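PDB 3QDF: 2-hydroxyhepta-2,4-diene-1,7-dioate isomerase from Mycobacterium marinum, which is probably a metal-dependent isomerase or hydrolase of the fumarylacetoacetate hydrolase family, perhaps acting on 2-hydroxyhepta-2,4-diene-1,7-dioate. Local coordinates for residues V16-I21 with H39-P44; H203-L208 with T252-G257; R156-S161 with W165-G170. One frame throughout, in Å; residues are numbered along the deposited sequence.

Contact 1: V16-I21 with H39-P44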
loop_
_atom_site.group_PDB
_atom_site.type_symbol
_atom_site.label_atom_id
_atom_site.label_comp_id
_atom_site.label_asym_id
_atom_site.label_seq_id
_atom_site.Cartn_x
_atom_site.Cartn_y
_atom_site.Cartn_z
ATOM N N VAL A 16 -17.693 3.564 -10.789
ATOM C CA VAL A 16 -16.614 3.057 -9.937
ATOM C C VAL A 16 -16.793 1.546 -9.759
ATOM O O VAL A 16 -17.859 1.101 -9.345
ATOM C CB VAL A 16 -16.611 3.784 -8.548
ATOM C CG1 VAL A 16 -15.569 3.178 -7.588
ATOM C CG2 VAL A 16 -16.370 5.299 -8.720
ATOM N N ALA A 17 -15.748 0.775 -10.068
ATOM C CA ALA A 17 -15.786 -0.687 -9.963
ATOM C C ALA A 17 -14.410 -1.303 -9.661
ATOM O O ALA A 17 -13.363 -0.716 -9.956
ATOM C CB ALA A 17 -16.357 -1.296 -11.259
ATOM N N PHE A 18 -14.431 -2.502 -9.085
ATOM C CA PHE A 18 -13.250 -3.356 -9.055
ATOM C C PHE A 18 -12.979 -3.816 -10.484
ATOM O O PHE A 18 -13.909 -3.880 -11.323
ATOM C CB PHE A 18 -13.466 -4.564 -8.134
ATOM C CG PHE A 18 -13.263 -4.262 -6.668
ATOM C CD1 PHE A 18 -11.981 -4.196 -6.124
ATOM C CD2 PHE A 18 -14.358 -4.052 -5.834
ATOM C CE1 PHE A 18 -11.783 -3.920 -4.769
ATOM C CE2 PHE A 18 -14.183 -3.783 -4.468
ATOM C CZ PHE A 18 -12.897 -3.716 -3.932
ATOM N N ALA A 19 -11.717 -4.123 -10.761
ATOM C CA ALA A 19 -11.317 -4.598 -12.082
ATOM C C ALA A 19 -10.127 -5.524 -12.016
ATOM O O ALA A 19 -9.259 -5.362 -11.176
ATOM C CB ALA A 19 -11.016 -3.420 -13.027
ATOM N N SER A 20 -10.086 -6.495 -12.920
ATOM C CA SER A 20 -8.854 -7.234 -13.162
ATOM C C SER A 20 -8.037 -6.463 -14.192
ATOM O O SER A 20 -8.493 -6.241 -15.325
ATOM C CB SER A 20 -9.139 -8.632 -13.682
ATOM O OG SER A 20 -7.939 -9.356 -13.846
ATOM N N ILE A 21 -6.835 -6.064 -13.793
ATOM C CA ILE A 21 -5.957 -5.254 -14.631
ATOM C C ILE A 21 -4.971 -6.185 -15.338
ATOM O O ILE A 21 -4.057 -6.726 -14.720
ATOM C CB ILE A 21 -5.195 -4.178 -13.799
ATOM C CG1 ILE A 21 -6.144 -3.372 -12.894
ATOM C CG2 ILE A 21 -4.326 -3.290 -14.707
ATOM C CD1 ILE A 21 -7.240 -2.634 -13.603
ATOM N N HIS A 39 -17.938 -10.531 -6.049
ATOM C CA HIS A 39 -16.949 -11.332 -5.315
ATOM C C HIS A 39 -15.460 -10.941 -5.522
ATOM O O HIS A 39 -14.622 -11.798 -5.804
ATOM C CB HIS A 39 -17.180 -12.828 -5.589
ATOM C CG HIS A 39 -18.626 -13.211 -5.664
ATOM N ND1 HIS A 39 -19.496 -13.030 -4.612
ATOM C CD2 HIS A 39 -19.357 -13.757 -6.668
ATOM C CE1 HIS A 39 -20.699 -13.454 -4.959
ATOM N NE2 HIS A 39 -20.641 -13.902 -6.201
ATOM N N PRO A 40 -15.112 -9.658 -5.327
ATOM C CA PRO A 40 -13.700 -9.296 -5.538
ATOM C C PRO A 40 -12.715 -10.002 -4.575
ATOM O O PRO A 40 -11.548 -10.190 -4.928
ATOM C CB PRO A 40 -13.688 -7.780 -5.324
ATOM C CG PRO A 40 -14.831 -7.522 -4.456
ATOM C CD PRO A 40 -15.900 -8.506 -4.852
ATOM N N PHE A 41 -13.195 -10.413 -3.401
ATOM C CA PHE A 41 -12.363 -11.142 -2.437
ATOM C C PHE A 41 -12.481 -12.660 -2.500
ATOM O O PHE A 41 -11.748 -13.355 -1.786
ATOM C CB PHE A 41 -12.652 -10.658 -1.005
ATOM C CG PHE A 41 -12.603 -9.149 -0.861
ATOM C CD1 PHE A 41 -11.555 -8.426 -1.413
ATOM C CD2 PHE A 41 -13.628 -8.460 -0.212
ATOM C CE1 PHE A 41 -11.515 -7.036 -1.314
ATOM C CE2 PHE A 41 -13.595 -7.072 -0.097
ATOM C CZ PHE A 41 -12.542 -6.354 -0.642
ATOM N N GLY A 42 -13.399 -13.172 -3.326
ATOM C CA GLY A 42 -13.598 -14.610 -3.478
ATOM C C GLY A 42 -13.157 -15.041 -4.865
ATOM O O GLY A 42 -12.007 -14.849 -5.248
ATOM N N THR A 43 -14.078 -15.621 -5.627
ATOM C CA THR A 43 -13.802 -15.921 -7.017
ATOM C C THR A 43 -14.518 -14.842 -7.824
ATOM O O THR A 43 -15.737 -14.884 -7.988
ATOM C CB THR A 43 -14.319 -17.337 -7.416
ATOM O OG1 THR A 43 -13.754 -18.314 -6.527
ATOM C CG2 THR A 43 -13.941 -17.675 -8.878
ATOM N N PRO A 44 -13.771 -13.855 -8.313
ATOM C CA PRO A 44 -14.477 -12.758 -8.970
ATOM C C PRO A 44 -15.117 -13.232 -10.262
ATOM O O PRO A 44 -14.565 -14.096 -10.940
ATOM C CB PRO A 44 -13.364 -11.738 -9.274
ATOM C CG PRO A 44 -12.099 -12.273 -8.564
ATOM C CD PRO A 44 -12.306 -13.751 -8.470
#

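Contact 2: H203-L208 with T252-G257. With ZN (zinc ion), chain C.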
loop_
_atom_site.group_PDB
_atom_site.type_symbol
_atom_site.label_atom_id
_atom_site.label_comp_id
_atom_site.label_asym_id
_atom_site.label_seq_id
_atom_site.Cartn_x
_atom_site.Cartn_y
_atom_site.Cartn_z
ATOM N N HIS A 203 16.522 0.844 -1.393
ATOM C CA HIS A 203 16.838 -0.218 -2.335
ATOM C C HIS A 203 17.158 -1.456 -1.532
ATOM O O HIS A 203 18.280 -1.615 -1.058
ATOM C CB HIS A 203 18.023 0.210 -3.211
ATOM C CG HIS A 203 18.144 -0.545 -4.496
ATOM N ND1 HIS A 203 19.275 -0.484 -5.277
ATOM C CD2 HIS A 203 17.294 -1.387 -5.133
ATOM C CE1 HIS A 203 19.113 -1.241 -6.351
ATOM N NE2 HIS A 203 17.921 -1.804 -6.287
ATOM N N ALA A 204 16.157 -2.319 -1.350
ATOM C CA ALA A 204 16.320 -3.503 -0.502
ATOM C C ALA A 204 15.337 -4.600 -0.875
ATOM O O ALA A 204 14.463 -4.396 -1.704
ATOM C CB ALA A 204 16.172 -3.120 0.986
ATOM N N ARG A 205 15.493 -5.775 -0.282
ATOM C CA ARG A 205 14.605 -6.904 -0.572
ATOM C C ARG A 205 13.785 -7.239 0.670
ATOM O O ARG A 205 14.274 -7.101 1.798
ATOM C CB ARG A 205 15.402 -8.124 -1.050
ATOM C CG ARG A 205 16.359 -7.841 -2.208
ATOM C CD ARG A 205 16.911 -9.139 -2.794
ATOM N NE ARG A 205 15.855 -9.878 -3.486
ATOM C CZ ARG A 205 15.454 -9.638 -4.734
ATOM N NH1 ARG A 205 14.464 -10.355 -5.270
ATOM N NH2 ARG A 205 16.031 -8.680 -5.457
ATOM N N THR A 206 12.545 -7.672 0.462
ATOM C CA THR A 206 11.666 -8.059 1.559
ATOM C C THR A 206 12.217 -9.255 2.355
ATOM O O THR A 206 11.747 -9.519 3.456
ATOM C CB THR A 206 10.237 -8.376 1.063
ATOM O OG1 THR A 206 10.280 -9.473 0.136
ATOM C CG2 THR A 206 9.623 -7.140 0.374
ATOM N N SER A 207 13.229 -9.954 1.817
ATOM C CA SER A 207 13.878 -11.044 2.550
ATOM C C SER A 207 14.667 -10.522 3.758
ATOM O O SER A 207 15.119 -11.306 4.596
ATOM C CB SER A 207 14.783 -11.888 1.642
ATOM O OG SER A 207 15.682 -11.075 0.910
ATOM N N LEU A 208 14.814 -9.201 3.844
ATOM C CA LEU A 208 15.470 -8.567 4.995
ATOM C C LEU A 208 14.499 -8.171 6.109
ATOM O O LEU A 208 14.913 -7.561 7.107
ATOM C CB LEU A 208 16.287 -7.351 4.545
ATOM C CG LEU A 208 17.484 -7.600 3.608
ATOM C CD1 LEU A 208 18.019 -6.265 3.099
ATOM C CD2 LEU A 208 18.618 -8.399 4.291
ATOM N N THR A 252 8.644 1.075 -6.145
ATOM C CA THR A 252 8.468 -0.089 -7.002
ATOM C C THR A 252 8.745 -1.348 -6.195
ATOM O O THR A 252 9.779 -1.448 -5.509
ATOM C CB THR A 252 9.432 -0.035 -8.231
ATOM O OG1 THR A 252 9.123 1.115 -9.017
ATOM C CG2 THR A 252 9.298 -1.299 -9.128
ATOM N N ILE A 253 7.819 -2.298 -6.259
ATOM C CA ILE A 253 8.064 -3.609 -5.718
ATOM C C ILE A 253 8.002 -4.647 -6.828
ATOM O O ILE A 253 7.055 -4.686 -7.602
ATOM C CB ILE A 253 7.111 -3.960 -4.561
ATOM C CG1 ILE A 253 7.255 -2.917 -3.445
ATOM C CG2 ILE A 253 7.434 -5.404 -4.016
ATOM C CD1 ILE A 253 6.301 -3.142 -2.236
ATOM N N GLU A 254 9.057 -5.451 -6.907
ATOM C CA GLU A 254 9.153 -6.562 -7.849
ATOM C C GLU A 254 7.912 -7.480 -7.785
ATOM O O GLU A 254 7.451 -7.836 -6.707
ATOM C CB GLU A 254 10.424 -7.347 -7.541
ATOM C CG GLU A 254 10.664 -8.609 -8.394
ATOM C CD GLU A 254 11.904 -9.364 -7.920
ATOM O OE1 GLU A 254 12.435 -9.020 -6.846
ATOM O OE2 GLU A 254 12.358 -10.294 -8.617
ATOM N N GLY A 255 7.367 -7.826 -8.949
ATOM C CA GLY A 255 6.187 -8.659 -9.038
ATOM C C GLY A 255 4.889 -7.912 -8.806
ATOM O O GLY A 255 3.820 -8.503 -8.895
ATOM N N ILE A 256 4.970 -6.614 -8.500
ATOM C CA ILE A 256 3.761 -5.828 -8.217
ATOM C C ILE A 256 3.633 -4.677 -9.211
ATOM O O ILE A 256 2.728 -4.666 -10.045
ATOM C CB ILE A 256 3.738 -5.289 -6.754
ATOM C CG1 ILE A 256 3.941 -6.447 -5.753
ATOM C CG2 ILE A 256 2.434 -4.497 -6.495
ATOM C CD1 ILE A 256 3.733 -6.099 -4.292
ATOM N N GLY A 257 4.547 -3.709 -9.112
ATOM C CA GLY A 257 4.494 -2.532 -9.960
ATOM C C GLY A 257 5.071 -1.346 -9.238
ATOM O O GLY A 257 5.945 -1.489 -8.365
HETATM ZN ZN ZN C . 17.451 -3.050 -7.887
HETATM O O HOH W 1 15.391 -7.914 -8.338
#

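Contact 3: R156-S161 with W165-G170. With EDO (1,2-ethanediol), chain D.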
loop_
_atom_site.group_PDB
_atom_site.type_symbol
_atom_site.label_atom_id
_atom_site.label_comp_id
_atom_site.label_asym_id
_atom_site.label_seq_id
_atom_site.Cartn_x
_atom_site.Cartn_y
_atom_site.Cartn_z
ATOM N N ARG A 156 8.027 13.524 10.936
ATOM C CA ARG A 156 9.029 13.168 11.964
ATOM C C ARG A 156 9.066 14.085 13.192
ATOM O O ARG A 156 9.285 13.613 14.314
ATOM C CB ARG A 156 10.440 13.087 11.362
ATOM C CG ARG A 156 10.657 12.032 10.262
ATOM C CD ARG A 156 10.295 10.607 10.689
ATOM N NE ARG A 156 10.745 9.609 9.710
ATOM C CZ ARG A 156 10.237 8.380 9.571
ATOM N NH1 ARG A 156 9.225 7.954 10.333
ATOM N NH2 ARG A 156 10.742 7.570 8.645
ATOM N N ASP A 157 8.876 15.388 12.984
ATOM C CA ASP A 157 8.823 16.349 14.111
ATOM C C ASP A 157 7.687 15.992 15.100
ATOM O O ASP A 157 7.867 16.015 16.328
ATOM C CB ASP A 157 8.697 17.806 13.609
ATOM C CG ASP A 157 7.505 18.017 12.645
ATOM O OD1 ASP A 157 6.966 17.032 12.063
ATOM O OD2 ASP A 157 7.112 19.191 12.447
ATOM N N GLN A 158 6.541 15.629 14.530
ATOM C CA GLN A 158 5.351 15.262 15.290
ATOM C C GLN A 158 5.482 13.920 15.993
ATOM O O GLN A 158 4.926 13.742 17.076
ATOM C CB GLN A 158 4.132 15.276 14.378
ATOM C CG GLN A 158 3.900 16.664 13.785
ATOM C CD GLN A 158 2.692 16.728 12.876
ATOM O OE1 GLN A 158 1.984 15.726 12.678
ATOM N NE2 GLN A 158 2.441 17.914 12.317
ATOM N N GLN A 159 6.231 12.997 15.395
ATOM C CA GLN A 159 6.556 11.712 16.029
ATOM C C GLN A 159 7.331 11.918 17.315
ATOM O O GLN A 159 6.992 11.366 18.363
ATOM C CB GLN A 159 7.406 10.837 15.099
ATOM C CG GLN A 159 6.639 9.747 14.438
ATOM C CD GLN A 159 7.522 8.818 13.649
ATOM O OE1 GLN A 159 7.871 9.098 12.506
ATOM N NE2 GLN A 159 7.869 7.693 14.243
ATOM N N LYS A 160 8.380 12.724 17.217
ATOM C CA LYS A 160 9.263 12.988 18.334
ATOM C C LYS A 160 8.487 13.778 19.388
ATOM O O LYS A 160 8.573 13.500 20.588
ATOM C CB LYS A 160 10.486 13.766 17.816
ATOM C CG LYS A 160 11.431 14.313 18.866
ATOM C CD LYS A 160 12.479 15.194 18.183
ATOM C CE LYS A 160 12.705 16.470 18.954
ATOM N NZ LYS A 160 13.878 16.403 19.883
ATOM N N SER A 161 7.698 14.739 18.918
ATOM C CA SER A 161 6.936 15.618 19.789
ATOM C C SER A 161 5.839 14.870 20.590
ATOM O O SER A 161 5.740 15.046 21.812
ATOM C CB SER A 161 6.376 16.773 18.961
ATOM O OG SER A 161 5.773 17.723 19.784
ATOM N N TRP A 165 2.858 7.662 17.586
ATOM C CA TRP A 165 3.109 7.923 16.178
ATOM C C TRP A 165 1.842 8.280 15.417
ATOM O O TRP A 165 1.915 8.631 14.249
ATOM C CB TRP A 165 3.769 6.697 15.514
ATOM C CG TRP A 165 5.131 6.334 16.079
ATOM C CD1 TRP A 165 5.974 7.143 16.808
ATOM C CD2 TRP A 165 5.815 5.079 15.928
ATOM N NE1 TRP A 165 7.122 6.457 17.144
ATOM C CE2 TRP A 165 7.057 5.191 16.617
ATOM C CE3 TRP A 165 5.499 3.875 15.294
ATOM C CZ2 TRP A 165 7.984 4.129 16.683
ATOM C CZ3 TRP A 165 6.420 2.819 15.360
ATOM C CH2 TRP A 165 7.648 2.957 16.050
ATOM N N THR A 166 0.688 8.173 16.074
ATOM C CA THR A 166 -0.603 8.338 15.406
ATOM C C THR A 166 -0.724 9.622 14.580
ATOM O O THR A 166 -1.006 9.565 13.373
ATOM C CB THR A 166 -1.771 8.234 16.392
ATOM O OG1 THR A 166 -1.742 6.953 17.020
ATOM C CG2 THR A 166 -3.096 8.390 15.678
ATOM N N ARG A 167 -0.521 10.771 15.218
ATOM C CA ARG A 167 -0.696 12.027 14.500
ATOM C C ARG A 167 0.293 12.164 13.330
ATOM O O ARG A 167 -0.108 12.480 12.216
ATOM C CB ARG A 167 -0.605 13.226 15.440
ATOM C CG ARG A 167 -0.547 14.554 14.678
ATOM C CD ARG A 167 -0.648 15.750 15.621
ATOM N NE ARG A 167 0.554 15.956 16.422
ATOM C CZ ARG A 167 1.323 17.045 16.380
ATOM N NH1 ARG A 167 1.032 18.060 15.559
ATOM N NH2 ARG A 167 2.379 17.144 17.192
ATOM N N ALA A 168 1.572 11.917 13.593
ATOM C CA ALA A 168 2.628 11.999 12.572
ATOM C C ALA A 168 2.280 11.202 11.330
ATOM O O ALA A 168 2.546 11.633 10.206
ATOM C CB ALA A 168 3.980 11.503 13.151
ATOM N N LYS A 169 1.647 10.044 11.523
ATOM C CA LYS A 169 1.382 9.145 10.401
ATOM C C LYS A 169 -0.066 9.176 9.872
ATOM O O LYS A 169 -0.405 8.438 8.939
ATOM C CB LYS A 169 1.803 7.726 10.782
ATOM C CG LYS A 169 3.321 7.545 10.751
ATOM C CD LYS A 169 3.746 6.359 11.582
ATOM C CE LYS A 169 5.248 6.175 11.569
ATOM N NZ LYS A 169 5.800 5.908 10.211
ATOM N N GLY A 170 -0.902 10.049 10.442
ATOM C CA GLY A 170 -2.363 9.938 10.263
ATOM C C GLY A 170 -3.028 11.053 9.469
ATOM O O GLY A 170 -4.259 11.075 9.348
HETATM C C1 EDO D . 7.349 2.998 10.866
HETATM O O1 EDO D . 7.620 2.093 9.774
HETATM C C2 EDO D . 8.612 3.608 11.488
HETATM O O2 EDO D . 8.408 5.013 11.758
HETATM O O HOH W 2 8.411 8.401 19.244
#

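Contact 1: V16-I21 with H39-P44
Phe18 lays one face of its ring against the pyrrolidine of Pro40. The Pro40 CB sits 3.8 Å from the centroid of the Phe18 ring and only 14° off the ring normal. This is a CH-pi contact, with the proline carbon over the face rather than at the edge. Pro40 CG lies over the same face, nearer the rim, 3.8 Å from Phe18 CD2. The proline ring thus covers the side of the phenylalanine made by CG, CD2 and CE2. The two side chains run across each other at about a right angle.

Phe41 meets the far end of the Phe18 ring. Phe18 CZ and Phe41 CZ come within 4.2 Å, and the ring centroids are 5.9 Å apart. The planes are inclined at 77°, but the approach is oblique. Phe41 also packs on Ile62 and Pro228.

Phe18 can reach both partners because its CG lies opposite the carbonyl carbon, with chi1 at -81°. The ring is then carried off the strand toward the loop. No hydrogen bond joins the two segments, and the contact is small and apolar. Pro40 and Phe41 are the middle residues of a type I turn from His39 to Gly42. It is closed by Gly42 N to His39 O at 3.1 Å. The turn presents two consecutive hydrophobic residues to one aromatic ring.

Strand 15-22 lies between strands 6-12 and 32-38, and the Phe18 side chain also rests on Leu7, Arg9 and Ile36. The contact lies near the surface, away from the zinc sites. The turn that links strands 32-38 and 45-52 packs on Phe18 of strand 15-22, within an antiparallel beta meander of the Rv2993c-like N-terminal region.

Contact 2: H203-L208 with T252-G257
A salt bridge beside a zinc site joins these segments. Arg205 NH1 and Glu254 OE1 are 2.9 Å apart. As a hydrogen bond the pair is weak, with an N-H...O angle of 127°. The guanidinium and carboxylate planes stand 83° apart, and OE1 approaches NH1 obliquely. This is a single bent contact, not a coplanar two-bond pairing. Glu254 reaches over with an extended chain, its CG opposite the backbone N (chi1 177°). The Arg205 chain is bent at chi3, which turns the guanidinium across to meet it.

A water supplements the bridge. It accepts from Arg205 NH2 at 3.0 Å, in the guanidinium plane, and donates weakly to Glu254 OE1. Both charged groups have further partners. Arg205 NE forms a salt bridge with Asp189, and Glu254 OE1 is also hydrogen-bonded to Glu191 N. The bridge therefore belongs to a network that may limit the rotation of the guanidinium.

His203, on the same strand as Arg205, binds a zinc ion through NE2 at 2.1 Å. Glu191 is the other protein ligand of that ion, and the Arg205 side chain packs against that glutamate. The arginine charge could thus modulate the electrostatics near the metal.

After Glu254 the chain turns through Gly255. Ile256 N and Gly257 N both bond to Ile253 O, at 3.0 and 3.1 Å, in a classic beta bulge. In the five-stranded sheet, strand 191-196 separates strand 199-205 from strand 248-253. The Arg205–Glu254 bridge spans the intervening strand 191-196 near its start at Glu191. Ile253 and Ile256 pack on strands 118-128 and 144-155.

Contact 3: R156-S161 with W165-G170
Two short consecutive helical segments, 156-161 and the weakly bonded 166-169, fold against each other across a tight connection. The pair lies in the fumarylacetoacetate hydrolase C-terminal region, and its Arg156 and Lys169 reach ligands of a zinc ion.

The apolar part centres on Ala168. Its CB packs 3.4 Å from Gln159 CG and 4.0 Å from Gln158 CB.

Two flat groups stack. The Gln158 amide lies over one face of the Arg167 guanidinium, with the planes 11° apart and Gln158 CD 3.4 Å from Arg167 NH1. The Arg167 chain is bent at chi3 (72°), which folds the guanidinium back over the amide. Both groups have polar partners beyond the two segments: Gln158 OE1 bonds to His171 NE2, and Arg167 NE forms a salt bridge with Asp162.

The polar group lies on the zinc side. Arg156 NH1 donates to Gln159 OE1 at 2.8 Å, in both the amide and the guanidinium plane. This holds the Gln159 amide in place. Arg156 NH2 forms a salt bridge with Glu121, and Lys169 NZ bonds to Ser154 and Asp152. Arg156 and Lys169 are thus second-shell residues. Arg156 NH1 and Lys169 NZ are 4.0 Å apart; the carboxylates of Glu121 and Asp152, both zinc ligands, probably offset their like charges. A 1,2-ethanediol, probably from the crystallisation liquor, accepts through O2 from Lys169 NZ, and weakly from Arg156 NH1.

The last group is at the indole. Water accepts from Trp165 NE1 in the ring plane. The Gln159 amide stands at 79° to the ring, and its NE2 lies over one indole face, 3.2 Å from Trp165 CD1.

From the N terminus, contact 1 comes first. It closes the loop from strand 15-22 through strand 32-38 to the turn before strand 45-52, within the Rv2993c-like region. Contact 3 follows and closes the shortest loop, with three residues between its segments, just after strand 144-155. Contact 2 comes last and closes a long loop containing helix 213-223, tying strand 199-205 to strand 248-253. The three are in series; none nests or crosses. Contacts 2 and 3 both lie in the fumarylacetoacetate hydrolase C-terminal region. Each adjoins a different zinc ion, and their centres are about 26 Å apart. Contact 1 lies opposite contact 3 across the chain's centre, about 35 Å away between centres.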